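Local structure of serine proteinase inhibitor A (Sagittaria sagittifolia, 3E8L) at residues A[112-117]-A[167-172]; A[141-146]-A[174-179]. The protein inhibits serine proteases, probably through two reactive sites that block trypsin and chymotrypsin at the same time, and kallikrein weakly. The protein carries 2 engineered substitutions. All coordinates share one frame; numbering follows the deposited sequence.

Contact 1: A[112-117]-A[167-172]; sequences ISFQPI and RTLLGI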
# COMPACT_ATOMS: atom_id res chain seq x y z
N ILE A 112 -2.24 -25.54 -8.78
CA ILE A 112 -2.66 -24.91 -7.54
C ILE A 112 -3.48 -23.64 -7.82
O ILE A 112 -3.06 -22.78 -8.60
CB ILE A 112 -1.45 -24.59 -6.60
CG1 ILE A 112 -0.58 -25.82 -6.35
CG2 ILE A 112 -1.93 -24.01 -5.29
CD1 ILE A 112 -1.12 -26.83 -5.34
N SER A 113 -4.66 -23.56 -7.20
CA SER A 113 -5.45 -22.34 -7.23
C SER A 113 -5.28 -21.60 -5.92
O SER A 113 -5.56 -22.15 -4.84
CB SER A 113 -6.92 -22.63 -7.50
OG SER A 113 -7.06 -23.16 -8.81
N PHE A 114 -4.81 -20.36 -6.01
CA PHE A 114 -4.64 -19.52 -4.85
C PHE A 114 -4.57 -18.04 -5.20
O PHE A 114 -4.42 -17.67 -6.37
CB PHE A 114 -3.40 -19.95 -4.05
CG PHE A 114 -2.08 -19.68 -4.75
CD1 PHE A 114 -1.02 -19.08 -4.05
CD2 PHE A 114 -1.87 -20.04 -6.09
CE1 PHE A 114 0.20 -18.85 -4.66
CE2 PHE A 114 -0.65 -19.80 -6.71
CZ PHE A 114 0.40 -19.21 -5.98
N GLN A 115 -4.70 -17.21 -4.17
CA GLN A 115 -4.36 -15.80 -4.25
C GLN A 115 -2.92 -15.64 -3.76
O GLN A 115 -2.68 -15.74 -2.56
CB GLN A 115 -5.30 -14.97 -3.39
CG GLN A 115 -6.74 -15.03 -3.80
CD GLN A 115 -7.58 -14.15 -2.92
OE1 GLN A 115 -8.23 -14.62 -1.98
NE2 GLN A 115 -7.53 -12.83 -3.17
N PRO A 116 -1.96 -15.40 -4.67
CA PRO A 116 -0.59 -15.26 -4.17
C PRO A 116 -0.38 -13.92 -3.50
O PRO A 116 -1.15 -12.99 -3.72
CB PRO A 116 0.26 -15.34 -5.44
CG PRO A 116 -0.65 -14.99 -6.54
CD PRO A 116 -2.00 -15.46 -6.15
N ILE A 117 0.65 -13.82 -2.66
CA ILE A 117 1.17 -12.53 -2.26
C ILE A 117 2.17 -12.18 -3.35
O ILE A 117 3.02 -13.00 -3.71
CB ILE A 117 1.90 -12.59 -0.89
CG1 ILE A 117 1.01 -13.23 0.18
CG2 ILE A 117 2.32 -11.20 -0.46
CD1 ILE A 117 -0.39 -12.66 0.23
N ARG A 167 8.52 -25.08 -5.76
CA ARG A 167 8.86 -23.87 -5.02
C ARG A 167 7.77 -23.51 -4.00
O ARG A 167 6.57 -23.69 -4.25
CB ARG A 167 9.17 -22.70 -5.96
CG ARG A 167 10.44 -22.91 -6.77
CD ARG A 167 10.83 -21.71 -7.59
NE ARG A 167 11.56 -22.12 -8.80
CZ ARG A 167 12.85 -21.84 -9.05
NH1 ARG A 167 13.59 -21.14 -8.17
NH2 ARG A 167 13.42 -22.28 -10.18
N THR A 168 8.20 -23.03 -2.83
CA THR A 168 7.28 -22.65 -1.81
C THR A 168 6.88 -21.17 -1.96
O THR A 168 7.69 -20.27 -1.76
CB THR A 168 7.85 -22.97 -0.42
OG1 THR A 168 8.00 -24.39 -0.28
CG2 THR A 168 6.91 -22.46 0.67
N LEU A 169 5.62 -20.94 -2.32
CA LEU A 169 5.10 -19.59 -2.53
C LEU A 169 4.10 -19.20 -1.45
O LEU A 169 3.42 -20.05 -0.87
CB LEU A 169 4.41 -19.49 -3.90
CG LEU A 169 5.26 -19.25 -5.14
CD1 LEU A 169 6.11 -20.49 -5.50
CD2 LEU A 169 4.35 -18.83 -6.30
N LEU A 170 3.99 -17.91 -1.19
CA LEU A 170 3.07 -17.44 -0.18
C LEU A 170 1.78 -17.03 -0.84
O LEU A 170 1.79 -16.51 -1.96
CB LEU A 170 3.67 -16.26 0.58
CG LEU A 170 4.91 -16.52 1.44
CD1 LEU A 170 5.07 -15.36 2.36
CD2 LEU A 170 4.74 -17.81 2.24
N GLY A 171 0.66 -17.27 -0.16
CA GLY A 171 -0.64 -16.79 -0.61
C GLY A 171 -1.62 -16.74 0.55
O GLY A 171 -1.26 -17.03 1.69
N ILE A 172 -2.86 -16.33 0.26
CA ILE A 172 -3.91 -16.31 1.25
C ILE A 172 -4.30 -17.75 1.50
O ILE A 172 -4.54 -18.51 0.54
CB ILE A 172 -5.14 -15.51 0.73
CG1 ILE A 172 -4.75 -14.07 0.40
CG2 ILE A 172 -6.34 -15.61 1.71
CD1 ILE A 172 -4.14 -13.24 1.55
O HOH W 1 -5.53 -18.54 -1.97

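Contact 2: A[141-146]-A[174-179]; sequences VYKLAA and GEHFTV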
# COMPACT_ATOMS: atom_id res chain seq x y z
N VAL A 141 8.36 -15.38 16.83
CA VAL A 141 7.90 -16.23 15.73
C VAL A 141 6.46 -15.83 15.44
O VAL A 141 5.61 -15.80 16.34
CB VAL A 141 7.98 -17.75 16.09
CG1 VAL A 141 7.56 -18.59 14.91
CG2 VAL A 141 9.37 -18.16 16.49
N TYR A 142 6.17 -15.51 14.17
CA TYR A 142 4.90 -14.89 13.84
C TYR A 142 4.18 -15.50 12.66
O TYR A 142 4.79 -16.13 11.81
CB TYR A 142 5.08 -13.38 13.62
CG TYR A 142 5.79 -12.70 14.76
CD1 TYR A 142 5.08 -12.26 15.89
CD2 TYR A 142 7.18 -12.51 14.73
CE1 TYR A 142 5.73 -11.64 16.95
CE2 TYR A 142 7.84 -11.90 15.78
CZ TYR A 142 7.11 -11.46 16.90
OH TYR A 142 7.78 -10.85 17.95
N LYS A 143 2.87 -15.28 12.62
CA LYS A 143 2.06 -15.56 11.46
C LYS A 143 1.79 -14.23 10.77
O LYS A 143 1.52 -13.24 11.46
CB LYS A 143 0.75 -16.24 11.88
CG LYS A 143 0.83 -17.77 11.92
CD LYS A 143 -0.37 -18.44 12.58
CE LYS A 143 -0.07 -18.87 14.00
NZ LYS A 143 -0.67 -20.20 14.35
N LEU A 144 1.89 -14.19 9.44
CA LEU A 144 1.50 -12.99 8.72
C LEU A 144 0.02 -13.03 8.35
O LEU A 144 -0.55 -14.09 8.12
CB LEU A 144 2.36 -12.80 7.46
CG LEU A 144 3.87 -12.79 7.66
CD1 LEU A 144 4.61 -12.78 6.31
CD2 LEU A 144 4.33 -11.65 8.60
N ALA A 145 -0.60 -11.85 8.28
CA ALA A 145 -1.97 -11.69 7.80
C ALA A 145 -2.02 -10.54 6.80
O ALA A 145 -1.23 -9.60 6.87
CB ALA A 145 -2.92 -11.47 8.94
N ALA A 146 -2.94 -10.64 5.85
CA ALA A 146 -2.97 -9.72 4.72
C ALA A 146 -4.27 -8.93 4.78
O ALA A 146 -5.33 -9.52 4.82
CB ALA A 146 -2.86 -10.48 3.41
N GLY A 174 -3.71 -21.58 2.55
CA GLY A 174 -2.64 -22.54 2.36
C GLY A 174 -2.20 -23.24 3.61
O GLY A 174 -2.99 -23.52 4.50
N GLU A 175 -0.92 -23.54 3.67
CA GLU A 175 -0.36 -24.35 4.73
C GLU A 175 0.20 -23.40 5.77
O GLU A 175 0.63 -22.28 5.43
CB GLU A 175 0.73 -25.27 4.19
CG GLU A 175 0.66 -26.70 4.71
CD GLU A 175 -0.01 -27.66 3.72
OE1 GLU A 175 0.74 -28.40 3.03
OE2 GLU A 175 -1.27 -27.66 3.62
N HIS A 176 0.17 -23.85 7.02
CA HIS A 176 0.69 -23.13 8.17
C HIS A 176 2.12 -22.67 7.86
O HIS A 176 2.96 -23.46 7.43
CB HIS A 176 0.60 -24.08 9.38
CG HIS A 176 1.23 -23.56 10.63
ND1 HIS A 176 2.49 -23.95 11.05
CD2 HIS A 176 0.77 -22.72 11.59
CE1 HIS A 176 2.78 -23.35 12.20
NE2 HIS A 176 1.75 -22.60 12.55
N PHE A 177 2.38 -21.38 8.06
CA PHE A 177 3.66 -20.77 7.74
C PHE A 177 3.97 -19.72 8.80
O PHE A 177 3.16 -18.82 9.03
CB PHE A 177 3.59 -20.12 6.35
CG PHE A 177 4.89 -19.57 5.83
CD1 PHE A 177 5.88 -20.42 5.30
CD2 PHE A 177 5.12 -18.19 5.83
CE1 PHE A 177 7.09 -19.91 4.79
CE2 PHE A 177 6.33 -17.66 5.33
CZ PHE A 177 7.32 -18.53 4.81
N THR A 178 5.10 -19.82 9.46
CA THR A 178 5.49 -18.92 10.51
C THR A 178 6.85 -18.32 10.22
O THR A 178 7.62 -18.90 9.53
CB THR A 178 5.38 -19.55 11.91
OG1 THR A 178 6.40 -20.49 12.10
CG2 THR A 178 4.18 -20.26 12.08
N VAL A 179 7.12 -17.11 10.67
CA VAL A 179 8.35 -16.43 10.32
C VAL A 179 9.06 -15.79 11.49
O VAL A 179 8.50 -15.61 12.56
CB VAL A 179 8.11 -15.34 9.26
CG1 VAL A 179 7.48 -15.92 8.02
CG2 VAL A 179 7.25 -14.23 9.83
O HOH W 2 2.03 -21.58 15.49
O HOH W 3 2.07 -16.48 7.91

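Contact 1: A[112-117]-A[167-172]
Two strands of the beta-trefoil, the fold of plant (leguminous) Kunitz-type inhibitors, meet here, the short runs 114-117 and 169-172 heading 102° apart, and are joined by a single backbone bridge, P116 with G171. F114 sets the arrangement on one side. Its CG lies in the crowded position between backbone N and carbonyl carbon (chi1 68°), and the ring presents an edge to 167-172: CD1 lies against G171 CA, CE1 against L170 O, and CZ touches CD2 of L169 at 4.0 Å, the two side chains crossing at about a right angle. One face of the same ring carries P116 CD over its centre, and F162 meets the ring from strand 159-164. Beyond the bridge, I117 CG1 touches L170 CB, and I117 crosses I172 at roughly a right angle, CD1 to CD1 at 4.0 Å. Q115 contributes its root, CB resting on I172 CG1, 3.9 Å away. Two backbone hydrogen bonds of different geometry run between these side chains. I172 N reaches Q115 O at 2.9 Å, nearly along the C=O axis, whereas I117 N approaches L170 O from above the carbonyl plane at 3.0 Å. A water accepts from Q115 N and donates to I172 O, its oxygen 2.7 Å from both atoms.

Contact 2: A[141-146]-A[174-179]
The H176 imidazole is approached at its edge, in plane, by K143 NZ and a water; NZ stands 3.9 Å from H176 NE2, and the water, off to one side, bridges the two nitrogens, accepting from NZ at 3.2 Å. K143 gets there because its chain bends at chi3 and chi4, although its CB leaves the backbone heading away from 174-179. The Y142 ring meets V179 O obliquely through CD2, and Y142 OH is hydrogen-bonded to V12 N, outside the contact. The backbones form a single antiparallel hydrogen-bonded pair, Y142 with V179: Y142 N to V179 O and V179 N to Y142 O, both 2.8 Å and both in the carbonyl plane. In this beta-trefoil the pair ties strand 142-147 to the start of the last strand, 179-183. The chains then splay apart, and a water takes over, accepting from L144 N and donating to F177 O. On the side of V141 and T178, V141 CG1, anti to its backbone N (chi1 -178°), leans obliquely against T178 OG1 at 3.6 Å, while T178 CG2 lies beside K143 CG, both side chains pointing the same way. With V179 CG1 anti to the carbonyl carbon (chi1 -58°), CG2 falls in the crowded position between N and C and meets L144 CD2 at 4.1 Å, the two side chains crossing at about a right angle.

Along the chain the segments alternate, 112-117, 141-146, 167-172, 174-179, so the two contacts interlock in sequence, and their centres lie about 12 Å apart. Strand 167-172 of contact 1 runs directly into the loop that supplies 174-179 to contact 2. The two also touch: L170 CD2 packs on F177 CE2 at 3.5 Å, and I172 CD1 on A146 CB at 3.6 Å. Strand 159-164 adjoins both, through I117 and L169 on one side and L144 and F177 on the other. Strands 113-119 and 142-147 belong to separate antiparallel sheets, so the C-terminal part of the chain joins both sheets within one trefoil.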